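Local coordinates for protein Lys-gingipain W83 (Porphyromonas gingivalis, PDB 6I9A) that cleaves proteins after lysine as a secreted cysteine protease of the C25 family, here its catalytic domain and immunoglobulin-like domain bound to the inhibitor KYT-36, at residues Gly39-Val44 and Gly406-Thr411; Val78-Val83 and Met116-Met121; Asp87-Glu92 and Leu103-Val108; Leu383-Ala388 and Lys426-Asn431. All blocks are in the same frame, centred on the assembly; numbering follows the deposited sequence. Where two conformers were deposited one is given.

Contact 1 of 4, residues Gly39-Val44 and Gly406-Thr411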
loop_
_atom_site.group_PDB
_atom_site.type_symbol
_atom_site.label_atom_id
_atom_site.label_comp_id
_atom_site.label_asym_id
_atom_site.label_seq_id
_atom_site.Cartn_x
_atom_site.Cartn_y
_atom_site.Cartn_z
ATOM N N GLY A 39 -9.055 -6.854 -12.098
ATOM C CA GLY A 39 -10.328 -6.169 -11.922
ATOM C C GLY A 39 -10.292 -4.690 -11.653
ATOM O O GLY A 39 -11.286 -4.104 -11.193
ATOM N N PHE A 40 -9.145 -4.017 -11.966
ATOM C CA PHE A 40 -9.098 -2.556 -11.801
ATOM C C PHE A 40 -9.508 -1.911 -13.105
ATOM O O PHE A 40 -8.908 -2.185 -14.162
ATOM C CB PHE A 40 -7.705 -2.076 -11.442
ATOM C CG PHE A 40 -7.175 -2.363 -10.055
ATOM C CD1 PHE A 40 -7.612 -3.458 -9.319
ATOM C CD2 PHE A 40 -6.194 -1.551 -9.498
ATOM C CE1 PHE A 40 -7.102 -3.703 -8.018
ATOM C CE2 PHE A 40 -5.628 -1.861 -8.238
ATOM C CZ PHE A 40 -6.133 -2.880 -7.499
ATOM N N TYR A 41 -10.492 -1.016 -13.044
ATOM C CA TYR A 41 -10.826 -0.126 -14.181
ATOM C C TYR A 41 -9.832 1.007 -14.149
ATOM O O TYR A 41 -9.840 1.826 -13.217
ATOM C CB TYR A 41 -12.254 0.378 -14.017
ATOM C CG TYR A 41 -13.271 -0.676 -14.406
ATOM C CD1 TYR A 41 -13.584 -0.910 -15.740
ATOM C CD2 TYR A 41 -13.871 -1.477 -13.446
ATOM C CE1 TYR A 41 -14.510 -1.888 -16.103
ATOM C CE2 TYR A 41 -14.817 -2.441 -13.789
ATOM C CZ TYR A 41 -15.119 -2.659 -15.127
ATOM O OH TYR A 41 -16.012 -3.631 -15.448
ATOM N N LEU A 42 -8.952 1.053 -15.140
ATOM C CA LEU A 42 -7.849 2.000 -15.196
ATOM C C LEU A 42 -8.139 3.167 -16.090
ATOM O O LEU A 42 -8.657 2.973 -17.193
ATOM C CB LEU A 42 -6.641 1.273 -15.782
ATOM C CG LEU A 42 -6.135 0.073 -14.931
ATOM C CD1 LEU A 42 -5.102 -0.710 -15.726
ATOM C CD2 LEU A 42 -5.533 0.527 -13.592
ATOM N N ASP A 43 -7.778 4.366 -15.662
ATOM C CA ASP A 43 -7.865 5.572 -16.480
ATOM C C ASP A 43 -6.441 6.102 -16.482
ATOM O O ASP A 43 -5.943 6.609 -15.465
ATOM C CB ASP A 43 -8.866 6.548 -15.866
ATOM C CG ASP A 43 -9.197 7.743 -16.729
ATOM O OD1 ASP A 43 -8.808 7.751 -17.931
ATOM O OD2 ASP A 43 -9.830 8.675 -16.199
ATOM N N VAL A 44 -5.709 5.884 -17.567
ATOM C CA VAL A 44 -4.252 6.101 -17.625
ATOM C C VAL A 44 -3.875 7.276 -18.464
ATOM O O VAL A 44 -4.251 7.360 -19.628
ATOM C CB VAL A 44 -3.547 4.836 -18.163
ATOM C CG1 VAL A 44 -2.038 4.969 -18.061
ATOM C CG2 VAL A 44 -4.026 3.583 -17.413
ATOM N N GLY A 406 -5.448 -7.840 -21.616
ATOM C CA GLY A 406 -5.237 -6.705 -20.719
ATOM C C GLY A 406 -6.341 -5.684 -20.710
ATOM O O GLY A 406 -6.212 -4.602 -20.112
ATOM N N VAL A 407 -7.493 -6.033 -21.356
ATOM C CA VAL A 407 -8.668 -5.176 -21.334
ATOM C C VAL A 407 -9.689 -5.806 -20.390
ATOM O O VAL A 407 -10.025 -6.981 -20.556
ATOM C CB VAL A 407 -9.277 -5.016 -22.754
ATOM C CG1 VAL A 407 -10.600 -4.218 -22.715
ATOM C CG2 VAL A 407 -8.259 -4.407 -23.737
ATOM N N LEU A 408 -10.141 -5.058 -19.395
ATOM C CA LEU A 408 -11.102 -5.568 -18.431
ATOM C C LEU A 408 -12.494 -5.524 -19.039
ATOM O O LEU A 408 -12.946 -4.458 -19.468
ATOM C CB LEU A 408 -11.020 -4.706 -17.176
ATOM C CG LEU A 408 -11.948 -5.075 -16.048
ATOM C CD1 LEU A 408 -11.768 -6.538 -15.590
ATOM C CD2 LEU A 408 -11.715 -4.146 -14.872
ATOM N N TYR A 409 -13.233 -6.650 -18.930
ATOM C CA TYR A 409 -14.597 -6.712 -19.488
ATOM C C TYR A 409 -15.647 -6.701 -18.395
ATOM O O TYR A 409 -16.768 -6.241 -18.628
ATOM C CB TYR A 409 -14.774 -8.015 -20.321
ATOM C CG TYR A 409 -14.137 -8.015 -21.699
ATOM C CD1 TYR A 409 -12.758 -7.842 -21.866
ATOM C CD2 TYR A 409 -14.898 -8.312 -22.832
ATOM C CE1 TYR A 409 -12.165 -7.924 -23.123
ATOM C CE2 TYR A 409 -14.305 -8.443 -24.077
ATOM C CZ TYR A 409 -12.949 -8.222 -24.222
ATOM O OH TYR A 409 -12.367 -8.288 -25.465
ATOM N N GLY A 410 -15.365 -7.230 -17.196
ATOM C CA GLY A 410 -16.391 -7.258 -16.175
ATOM C C GLY A 410 -15.836 -7.670 -14.838
ATOM O O GLY A 410 -14.800 -8.336 -14.768
ATOM N N THR A 411 -16.540 -7.288 -13.784
ATOM C CA THR A 411 -16.154 -7.632 -12.408
ATOM C C THR A 411 -17.366 -7.952 -11.566
ATOM O O THR A 411 -18.480 -7.461 -11.839
ATOM C CB THR A 411 -15.377 -6.484 -11.725
ATOM O OG1 THR A 411 -16.237 -5.372 -11.474
ATOM C CG2 THR A 411 -14.167 -6.017 -12.509
HETATM O O HOH W 1 -17.857 -4.343 -13.528
#
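Leu408 carries its CG anti to the backbone N (chi1 180°), while Tyr41 turns its CG anti to its carbonyl carbon (chi1 -77°), and the two side chains meet at about a right angle. Methyl CD2 of Leu408 sits over the middle of the phenol ring, 3.5 Å from the Tyr41 centroid and 3° off the ring normal, a CH-pi contact. The same methyl also touches backbone, with Leu408 CD2 3.5 Å from Phe40 O. Tyr41 and Thr411 reach toward each other tip to tip, and Thr411 CG2 comes obliquely to the ring, 3.9 Å from Tyr41 CE2. One water joins the two hydroxyls, 2.8 Å from Tyr41 OH and 2.8 Å from Thr411 OG1. Tyr41 OH also hydrogen-bonds to Thr425 OG1, so the phenol is gripped at its tip as well as across its face. Gly39, the C-prime residue of the Schellman motif ending helix 25-37, has its carbonyl O 3.7 Å from Thr411 CG2 and bonded by Tyr399 OH. Strand 407-411, with a classic bulge at Tyr409 and Gly410, packs against edge strand 40-46: a domain interface between the four-stranded parallel sheet of the catalytic domain and the immunoglobulin-like domain.

Contact 2 of 4, residues Val78-Val83 and Met116-Met121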
loop_
_atom_site.group_PDB
_atom_site.type_symbol
_atom_site.label_atom_id
_atom_site.label_comp_id
_atom_site.label_asym_id
_atom_site.label_seq_id
_atom_site.Cartn_x
_atom_site.Cartn_y
_atom_site.Cartn_z
ATOM N N VAL A 78 -10.816 5.150 -6.821
ATOM C CA VAL A 78 -10.427 4.682 -5.491
ATOM C C VAL A 78 -8.940 5.022 -5.261
ATOM O O VAL A 78 -8.576 5.520 -4.203
ATOM C CB VAL A 78 -10.683 3.146 -5.413
ATOM C CG1 VAL A 78 -10.117 2.596 -4.095
ATOM C CG2 VAL A 78 -12.213 2.861 -5.540
ATOM N N PHE A 79 -8.112 4.656 -6.227
ATOM C CA PHE A 79 -6.684 4.872 -6.181
ATOM C C PHE A 79 -6.228 5.926 -7.146
ATOM O O PHE A 79 -6.763 6.056 -8.258
ATOM C CB PHE A 79 -5.909 3.598 -6.564
ATOM C CG PHE A 79 -6.051 2.467 -5.565
ATOM C CD1 PHE A 79 -5.305 2.458 -4.380
ATOM C CD2 PHE A 79 -6.932 1.406 -5.805
ATOM C CE1 PHE A 79 -5.457 1.403 -3.461
ATOM C CE2 PHE A 79 -7.066 0.368 -4.896
ATOM C CZ PHE A 79 -6.367 0.406 -3.713
ATOM N N LEU A 80 -5.170 6.623 -6.750
ATOM C CA LEU A 80 -4.389 7.532 -7.571
ATOM C C LEU A 80 -2.956 7.033 -7.573
ATOM O O LEU A 80 -2.301 7.069 -6.553
ATOM C CB LEU A 80 -4.498 8.979 -7.044
ATOM C CG LEU A 80 -3.566 9.979 -7.715
ATOM C CD1 LEU A 80 -3.904 10.164 -9.213
ATOM C CD2 LEU A 80 -3.635 11.335 -6.999
ATOM N N ALA A 81 -2.477 6.581 -8.751
ATOM C CA ALA A 81 -1.114 6.109 -8.921
ATOM C C ALA A 81 -0.292 7.164 -9.641
ATOM O O ALA A 81 -0.597 7.530 -10.775
ATOM C CB ALA A 81 -1.101 4.824 -9.726
ATOM N N LEU A 82 0.714 7.710 -8.975
ATOM C CA LEU A 82 1.645 8.678 -9.548
ATOM C C LEU A 82 2.878 7.918 -9.940
ATOM O O LEU A 82 3.467 7.205 -9.116
ATOM C CB LEU A 82 1.981 9.780 -8.511
ATOM C CG LEU A 82 0.785 10.478 -7.897
ATOM C CD1 LEU A 82 1.259 11.454 -6.801
ATOM C CD2 LEU A 82 -0.013 11.244 -8.990
ATOM N N VAL A 83 3.279 7.998 -11.210
ATOM C CA VAL A 83 4.420 7.235 -11.710
ATOM C C VAL A 83 5.513 8.197 -12.163
ATOM O O VAL A 83 5.332 8.928 -13.146
ATOM C CB VAL A 83 3.994 6.276 -12.845
ATOM C CG1 VAL A 83 5.188 5.459 -13.310
ATOM C CG2 VAL A 83 2.850 5.386 -12.369
ATOM N N MET A 116 -8.727 9.983 -2.479
ATOM C CA MET A 116 -8.242 8.798 -3.142
ATOM C C MET A 116 -7.048 8.249 -2.386
ATOM O O MET A 116 -6.251 9.051 -1.869
ATOM C CB MET A 116 -7.789 9.131 -4.575
ATOM C CG MET A 116 -8.947 9.540 -5.497
ATOM S SD MET A 116 -8.389 10.372 -7.015
ATOM C CE MET A 116 -7.986 12.012 -6.341
ATOM N N TYR A 117 -6.840 6.941 -2.422
ATOM C CA TYR A 117 -5.609 6.341 -1.910
ATOM C C TYR A 117 -4.501 6.575 -2.899
ATOM O O TYR A 117 -4.572 6.084 -4.043
ATOM C CB TYR A 117 -5.807 4.839 -1.752
ATOM C CG TYR A 117 -6.521 4.363 -0.509
ATOM C CD1 TYR A 117 -6.495 5.110 0.681
ATOM C CD2 TYR A 117 -7.114 3.104 -0.466
ATOM C CE1 TYR A 117 -7.063 4.609 1.852
ATOM C CE2 TYR A 117 -7.693 2.600 0.697
ATOM C CZ TYR A 117 -7.645 3.355 1.858
ATOM O OH TYR A 117 -8.211 2.886 3.023
ATOM N N THR A 118 -3.499 7.358 -2.523
ATOM C CA THR A 118 -2.451 7.800 -3.406
ATOM C C THR A 118 -1.147 7.154 -3.082
ATOM O O THR A 118 -0.742 7.073 -1.907
ATOM C CB THR A 118 -2.353 9.339 -3.281
ATOM O OG1 THR A 118 -3.637 9.880 -3.661
ATOM C CG2 THR A 118 -1.300 9.949 -4.173
ATOM N N PHE A 119 -0.418 6.748 -4.115
ATOM C CA PHE A 119 0.921 6.192 -3.949
ATOM C C PHE A 119 1.750 6.648 -5.113
ATOM O O PHE A 119 1.225 7.000 -6.175
ATOM C CB PHE A 119 0.897 4.665 -3.800
ATOM C CG PHE A 119 0.243 3.946 -4.971
ATOM C CD1 PHE A 119 1.000 3.554 -6.072
ATOM C CD2 PHE A 119 -1.116 3.590 -4.928
ATOM C CE1 PHE A 119 0.426 2.829 -7.100
ATOM C CE2 PHE A 119 -1.682 2.902 -5.989
ATOM C CZ PHE A 119 -0.911 2.511 -7.051
ATOM N N ARG A 120 3.069 6.585 -4.938
ATOM C CA ARG A 120 4.007 7.039 -5.947
ATOM C C ARG A 120 5.006 5.954 -6.277
ATOM O O ARG A 120 5.777 5.518 -5.417
ATOM C CB ARG A 120 4.718 8.336 -5.506
ATOM C CG ARG A 120 5.813 8.806 -6.467
ATOM C CD ARG A 120 6.540 10.022 -5.941
ATOM N NE ARG A 120 5.724 11.235 -5.949
ATOM C CZ ARG A 120 5.923 12.252 -6.790
ATOM N NH1 ARG A 120 6.766 12.124 -7.836
ATOM N NH2 ARG A 120 5.264 13.379 -6.624
ATOM N N MET A 121 4.990 5.494 -7.539
ATOM C CA MET A 121 5.972 4.581 -8.089
ATOM C C MET A 121 7.104 5.466 -8.561
ATOM O O MET A 121 7.140 5.888 -9.725
ATOM C CB MET A 121 5.342 3.772 -9.232
ATOM C CG MET A 121 4.061 3.038 -8.818
ATOM S SD MET A 121 4.401 1.454 -8.038
ATOM C CE MET A 121 4.544 0.561 -9.456
#
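Tyr117 N donates to Val78 O and Leu80 N to Tyr117 O, the first of five backbone hydrogen bonds that run on to Met121 N and Leu82 O. This is regular parallel pairing, the strands only 15° apart in direction. On the face that carries Phe79, Ala81 and Val83, the ring of Phe119 leans across to its neighbour. Its CG lies between backbone N and carbonyl carbon (chi1 58°), and one ring face lies over Leu80 O and Ala81 CA, the latter a CH-pi contact 4.2 Å from the Phe119 centroid. Ala81 CB is 3.5 Å from Phe119 CZ, and Phe79 CD1 approaches in plane at the ring edge. Phe79 CD1 also rests 3.6 Å from Tyr117 CB, with the two rings oblique at 42°. On the other face Leu80 and Thr118 run side by side, Leu80 CD2 3.6 Å from Thr118 OG1. Beyond this first shell, Asp8 takes the Tyr117 hydroxyl and Asp102 forms a salt bridge with Arg120, whose guanidinium also bonds Gly84 O. Strand 79-83 lies between edge strand 117-121 and strand 14-20; Trp31 of helix 25-37 covers Ala81 and Phe119, helix 103-106 Leu80 and Leu82.

Contact 3 of 4, residues Asp87-Glu92 and Leu103-Val108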
loop_
_atom_site.group_PDB
_atom_site.type_symbol
_atom_site.label_atom_id
_atom_site.label_comp_id
_atom_site.label_asym_id
_atom_site.label_seq_id
_atom_site.Cartn_x
_atom_site.Cartn_y
_atom_site.Cartn_z
ATOM N N ASP A 87 11.080 15.095 -10.808
ATOM C CA ASP A 87 11.452 15.772 -12.065
ATOM C C ASP A 87 10.266 15.753 -13.049
ATOM O O ASP A 87 10.258 16.555 -13.993
ATOM C CB ASP A 87 12.665 15.105 -12.704
ATOM C CG ASP A 87 12.585 13.640 -13.043
ATOM O OD1 ASP A 87 11.731 12.907 -12.429
ATOM O OD2 ASP A 87 13.343 13.209 -13.911
ATOM N N VAL A 88 9.270 14.886 -12.860
ATOM C CA VAL A 88 8.117 14.817 -13.762
ATOM C C VAL A 88 6.783 15.100 -13.013
ATOM O O VAL A 88 5.864 15.674 -13.604
ATOM C CB VAL A 88 8.020 13.547 -14.618
ATOM C CG1 VAL A 88 9.147 13.430 -15.639
ATOM C CG2 VAL A 88 7.933 12.291 -13.779
ATOM N N ILE A 89 6.657 14.691 -11.743
ATOM C CA ILE A 89 5.440 14.982 -10.951
ATOM C C ILE A 89 5.964 15.566 -9.656
ATOM O O ILE A 89 6.507 14.846 -8.821
ATOM C CB ILE A 89 4.541 13.755 -10.747
ATOM C CG1 ILE A 89 4.053 13.200 -12.092
ATOM C CG2 ILE A 89 3.341 14.156 -9.857
ATOM C CD1 ILE A 89 3.397 11.770 -11.945
ATOM N N SER A 90 5.972 16.883 -9.527
ATOM C CA SER A 90 6.790 17.501 -8.483
ATOM C C SER A 90 6.322 17.347 -7.050
ATOM O O SER A 90 7.162 17.461 -6.155
ATOM C CB SER A 90 6.946 19.000 -8.741
ATOM O OG SER A 90 5.676 19.612 -8.717
ATOM N N GLY A 91 5.043 17.161 -6.824
ATOM C CA GLY A 91 4.487 17.395 -5.491
ATOM C C GLY A 91 4.589 18.892 -5.148
ATOM O O GLY A 91 4.883 19.731 -6.022
ATOM N N GLU A 92 4.328 19.253 -3.891
ATOM C CA GLU A 92 4.487 20.648 -3.485
ATOM C C GLU A 92 4.873 20.634 -2.024
ATOM O O GLU A 92 4.802 19.594 -1.350
ATOM C CB GLU A 92 3.230 21.499 -3.754
ATOM C CG GLU A 92 2.019 21.106 -2.915
ATOM C CD GLU A 92 0.797 21.897 -3.343
ATOM O OE1 GLU A 92 0.233 21.612 -4.423
ATOM O OE2 GLU A 92 0.404 22.812 -2.588
ATOM N N LEU A 103 0.033 15.051 -0.900
ATOM C CA LEU A 103 -1.331 15.117 -0.366
ATOM C C LEU A 103 -2.265 15.916 -1.249
ATOM O O LEU A 103 -3.454 15.529 -1.382
ATOM C CB LEU A 103 -1.300 15.779 1.031
ATOM C CG LEU A 103 -2.691 15.928 1.693
ATOM C CD1 LEU A 103 -3.387 14.601 1.929
ATOM C CD2 LEU A 103 -2.580 16.700 2.990
ATOM N N TYR A 104 -1.786 17.044 -1.796
ATOM C CA TYR A 104 -2.727 17.947 -2.477
ATOM C C TYR A 104 -3.113 17.469 -3.882
ATOM O O TYR A 104 -4.079 17.994 -4.430
ATOM C CB TYR A 104 -2.181 19.363 -2.439
ATOM C CG TYR A 104 -2.157 19.800 -0.985
ATOM C CD1 TYR A 104 -0.948 19.937 -0.299
ATOM C CD2 TYR A 104 -3.341 19.953 -0.269
ATOM C CE1 TYR A 104 -0.915 20.241 1.064
ATOM C CE2 TYR A 104 -3.327 20.252 1.086
ATOM C CZ TYR A 104 -2.111 20.400 1.750
ATOM O OH TYR A 104 -2.098 20.632 3.105
ATOM N N TYR A 105 -2.478 16.427 -4.389
ATOM C CA TYR A 105 -3.042 15.770 -5.578
ATOM C C TYR A 105 -4.307 14.993 -5.198
ATOM O O TYR A 105 -5.255 14.933 -5.985
ATOM C CB TYR A 105 -2.040 14.782 -6.190
ATOM C CG TYR A 105 -0.806 15.456 -6.775
ATOM C CD1 TYR A 105 -0.921 16.492 -7.708
ATOM C CD2 TYR A 105 0.473 15.056 -6.393
ATOM C CE1 TYR A 105 0.217 17.118 -8.231
ATOM C CE2 TYR A 105 1.616 15.675 -6.903
ATOM C CZ TYR A 105 1.483 16.705 -7.830
ATOM O OH TYR A 105 2.597 17.338 -8.325
ATOM N N SER A 106 -4.313 14.396 -3.995
ATOM C CA SER A 106 -5.383 13.511 -3.474
ATOM C C SER A 106 -6.486 14.264 -2.744
ATOM O O SER A 106 -7.613 13.756 -2.683
ATOM C CB SER A 106 -4.784 12.449 -2.536
ATOM O OG SER A 106 -4.398 12.898 -1.246
ATOM N N ALA A 107 -6.195 15.413 -2.185
ATOM C CA ALA A 107 -7.117 16.178 -1.354
ATOM C C ALA A 107 -7.830 17.123 -2.269
ATOM O O ALA A 107 -7.290 18.158 -2.650
ATOM C CB ALA A 107 -6.340 16.899 -0.242
ATOM N N VAL A 108 -9.049 16.750 -2.644
ATOM C CA VAL A 108 -9.769 17.486 -3.700
ATOM C C VAL A 108 -10.700 18.557 -3.126
ATOM O O VAL A 108 -10.701 19.704 -3.602
ATOM C CB VAL A 108 -10.534 16.518 -4.612
ATOM C CG1 VAL A 108 -11.260 17.269 -5.726
ATOM C CG2 VAL A 108 -9.609 15.463 -5.202
#
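Tyr105 points its phenol at the loop through Ile89, Ser90 and Gly91, and its hydroxyl does most of the touching. Gly91 N donates to Tyr105 OH over 2.9 Å, a bent bond with an angle of 138° at the hydrogen. Ile89 crosses the tyrosine obliquely: its CG2 branch, anti to the backbone N, lies 3.6 Å from Tyr105 OH and 3.7 Å from Tyr105 CE2. Gly91 CA comes up to the same part of the ring, 3.6 Å from Tyr105 CE2. The Gly91 carbonyl is taken by its own neighbour, Ser90 OG to Gly91 O at 2.8 Å, with the donor in the carbonyl plane on a lone pair.

The second pair is Glu92 and Tyr104, whose side chains cross at about a right angle, with carboxylate and ring planes 42° apart. Glu92 OE1 is 3.8 Å from Tyr104 CB and Glu92 OE2 is 3.9 Å from Tyr104 CD1, a packing contact at the root of the tyrosine. The polar ends go elsewhere: Glu92 OE1 forms a salt bridge with Lys60 and takes a bond from Asn56, while Tyr104 OH bonds Glu355 and His351.

The loop after strand 79-83 thus meets the short, weakly bonded helix 103-106, both within the connection between parallel strands 79-83 and 117-121, and Tyr105 rests on Leu80 and Leu82. On the chemistry, Tyr105 OH accepts from backbone and has a weak further bond with Asn56, giving this buried hydroxyl polar company on the loop side and on helix 56-72. The carboxylate of Glu92, next to the Lys60 ammonium, is probably charged.

Contact 4 of 4, residues Leu383-Ala388 and Lys426-Asn431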
loop_
_atom_site.group_PDB
_atom_site.type_symbol
_atom_site.label_atom_id
_atom_site.label_comp_id
_atom_site.label_asym_id
_atom_site.label_seq_id
_atom_site.Cartn_x
_atom_site.Cartn_y
_atom_site.Cartn_z
ATOM N N LEU A 383 -18.749 -19.260 -21.440
ATOM C CA LEU A 383 -19.204 -17.896 -21.287
ATOM C C LEU A 383 -20.000 -17.581 -22.550
ATOM O O LEU A 383 -19.398 -17.109 -23.525
ATOM C CB LEU A 383 -18.047 -16.908 -21.098
ATOM C CG LEU A 383 -17.210 -17.033 -19.822
ATOM C CD1 LEU A 383 -15.982 -16.147 -19.938
ATOM C CD2 LEU A 383 -18.030 -16.754 -18.559
ATOM N N PRO A 384 -21.340 -17.791 -22.554
ATOM C CA PRO A 384 -22.129 -17.473 -23.768
ATOM C C PRO A 384 -21.932 -16.013 -24.172
ATOM O O PRO A 384 -21.871 -15.112 -23.323
ATOM C CB PRO A 384 -23.570 -17.734 -23.330
ATOM C CG PRO A 384 -23.459 -18.805 -22.308
ATOM C CD PRO A 384 -22.198 -18.406 -21.519
ATOM N N GLN A 385 -21.855 -15.754 -25.464
ATOM C CA GLN A 385 -21.633 -14.396 -25.945
ATOM C C GLN A 385 -22.829 -13.513 -25.756
ATOM O O GLN A 385 -23.933 -14.032 -25.535
ATOM C CB GLN A 385 -21.240 -14.394 -27.441
ATOM C CG GLN A 385 -19.918 -15.135 -27.653
ATOM C CD GLN A 385 -19.375 -15.074 -29.046
ATOM O OE1 GLN A 385 -19.405 -14.047 -29.697
ATOM N NE2 GLN A 385 -18.814 -16.174 -29.509
ATOM N N ASN A 386 -22.594 -12.181 -25.674
ATOM C CA ASN A 386 -23.636 -11.156 -25.628
ATOM C C ASN A 386 -24.500 -11.247 -24.386
ATOM O O ASN A 386 -25.722 -11.043 -24.435
ATOM C CB ASN A 386 -24.533 -11.234 -26.912
ATOM C CG ASN A 386 -23.683 -11.137 -28.152
ATOM O OD1 ASN A 386 -23.033 -10.144 -28.414
ATOM N ND2 ASN A 386 -23.655 -12.207 -28.919
ATOM N N GLN A 387 -23.841 -11.502 -23.230
ATOM C CA GLN A 387 -24.544 -11.552 -21.941
ATOM C C GLN A 387 -24.155 -10.358 -21.083
ATOM O O GLN A 387 -22.961 -10.016 -21.028
ATOM C CB GLN A 387 -24.244 -12.838 -21.145
ATOM C CG GLN A 387 -24.566 -14.145 -21.850
ATOM C CD GLN A 387 -26.010 -14.219 -22.228
ATOM O OE1 GLN A 387 -26.900 -13.975 -21.407
ATOM N NE2 GLN A 387 -26.258 -14.509 -23.513
ATOM N N ALA A 388 -25.108 -9.778 -20.371
ATOM C CA ALA A 388 -24.874 -8.642 -19.494
ATOM C C ALA A 388 -24.134 -9.057 -18.226
ATOM O O ALA A 388 -23.505 -8.190 -17.593
ATOM C CB ALA A 388 -26.205 -7.985 -19.116
ATOM N N LYS A 426 -18.138 -4.498 -20.730
ATOM C CA LYS A 426 -17.847 -4.802 -22.126
ATOM C C LYS A 426 -18.325 -6.217 -22.332
ATOM O O LYS A 426 -17.822 -7.140 -21.700
ATOM C CB LYS A 426 -16.350 -4.653 -22.438
ATOM C CG LYS A 426 -16.033 -4.949 -23.913
ATOM C CD LYS A 426 -14.502 -4.795 -24.175
ATOM C CE LYS A 426 -14.110 -5.232 -25.576
ATOM N NZ LYS A 426 -14.801 -4.450 -26.619
ATOM N N GLN A 427 -19.322 -6.414 -23.219
ATOM C CA GLN A 427 -19.804 -7.771 -23.414
ATOM C C GLN A 427 -18.854 -8.561 -24.300
ATOM O O GLN A 427 -18.044 -8.000 -25.040
ATOM C CB GLN A 427 -21.246 -7.790 -23.977
ATOM C CG GLN A 427 -22.253 -7.170 -23.008
ATOM C CD GLN A 427 -23.666 -7.384 -23.459
ATOM O OE1 GLN A 427 -23.934 -8.040 -24.492
ATOM N NE2 GLN A 427 -24.580 -6.879 -22.673
ATOM N N ILE A 428 -18.915 -9.910 -24.157
ATOM C CA ILE A 428 -18.110 -10.799 -24.998
ATOM C C ILE A 428 -18.839 -10.994 -26.323
ATOM O O ILE A 428 -19.961 -11.503 -26.360
ATOM C CB ILE A 428 -17.870 -12.134 -24.269
ATOM C CG1 ILE A 428 -16.995 -11.872 -23.020
ATOM C CG2 ILE A 428 -17.220 -13.183 -25.182
ATOM C CD1 ILE A 428 -16.712 -13.123 -22.156
ATOM N N THR A 429 -18.211 -10.543 -27.387
ATOM C CA THR A 429 -18.834 -10.637 -28.732
ATOM C C THR A 429 -17.952 -11.368 -29.711
ATOM O O THR A 429 -18.317 -11.469 -30.906
ATOM C CB THR A 429 -19.081 -9.239 -29.289
ATOM O OG1 THR A 429 -17.803 -8.653 -29.537
ATOM C CG2 THR A 429 -19.902 -8.379 -28.363
ATOM N N GLU A 430 -16.751 -11.799 -29.266
ATOM C CA GLU A 430 -15.759 -12.427 -30.134
ATOM C C GLU A 430 -15.210 -13.688 -29.496
ATOM O O GLU A 430 -15.080 -13.767 -28.248
ATOM C CB GLU A 430 -14.575 -11.465 -30.377
ATOM C CG GLU A 430 -14.882 -10.076 -30.916
ATOM C CD GLU A 430 -15.613 -10.053 -32.244
ATOM O OE1 GLU A 430 -15.265 -10.867 -33.132
ATOM O OE2 GLU A 430 -16.537 -9.224 -32.394
ATOM N N ASN A 431 -14.809 -14.650 -30.333
ATOM C CA ASN A 431 -14.186 -15.863 -29.826
ATOM C C ASN A 431 -12.783 -15.557 -29.294
ATOM O O ASN A 431 -12.170 -14.574 -29.672
ATOM C CB ASN A 431 -14.121 -16.921 -30.941
ATOM C CG ASN A 431 -15.476 -17.388 -31.399
ATOM O OD1 ASN A 431 -16.492 -17.264 -30.693
ATOM N ND2 ASN A 431 -15.515 -17.959 -32.602
HETATM O O HOH W 2 -23.356 -7.659 -27.137
HETATM O O HOH W 3 -20.941 -10.986 -22.507
#
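Two loops at one end of the immunoglobulin-like domain meet here: residues 383-388 lead into strand 389-394, residues 426-431 into strand 432-439, and Gln385 and Asn386 face Ile428 and Gln427. One backbone bond fastens them: Asn386 N donates to Ile428 O over 2.8 Å, at 155°. Gln385 lies across Ile428, its CB 3.3 Å from that same Ile428 O. From there its chain runs extended to the amide, where Gln385 NE2 makes a weak bond to Asn431 OD1, 2.8 Å long but bent to 118°, the two amide planes standing nearly perpendicular at 87°.

On the inner side Leu383 and Ile428 cross at about a right angle, methyl to methyl, with Leu383 CD1 3.8 Å from Ile428 CD1. Both side chains also rest on Val452 of strand 446-452 and on Tyr390 of strand 389-394, so this pair ties the loops to the antiparallel sheet of the domain.

Two waters finish the polar side. One donates to both Asn386 OD1 and Gln427 OE1, bridging the side-chain amides; the other accepts from Gln387 N and, at 2.8 Å, from Ile428 N, linking two backbone N-H groups that, both being donors, cannot bond each other. Gln427 stretches alongside the opposite loop, its CG 3.5 Å from Gln387 O. Asn386, at positive phi, turns the chain, and Gln387 NE2 donates back to Gln385 O over 3.1 Å.

Overall arrangement
From the N terminus, strand 40-46 comes first, and its partner 406-411 arrives only after the whole catalytic part, so contact 1 closes the longest loop and ties the parallel sheet to the immunoglobulin-like domain. Inside it, 78-83 pairs with 116-121, and contact 3 is nested in turn within contact 2; Arg120 NH1 bonds Ile89 O, and Leu82 packs on Tyr105. Contacts 1 and 2 reach the same sheet and touch through Phe40 and Phe79. Contact 4 opens at 383-388, before 406-411, and closes after it at 426-431, so it crosses contact 1; Tyr409 packs on Gln427 and Ile428. Contacts 3 and 4 lie farthest apart, centres about 40 Å.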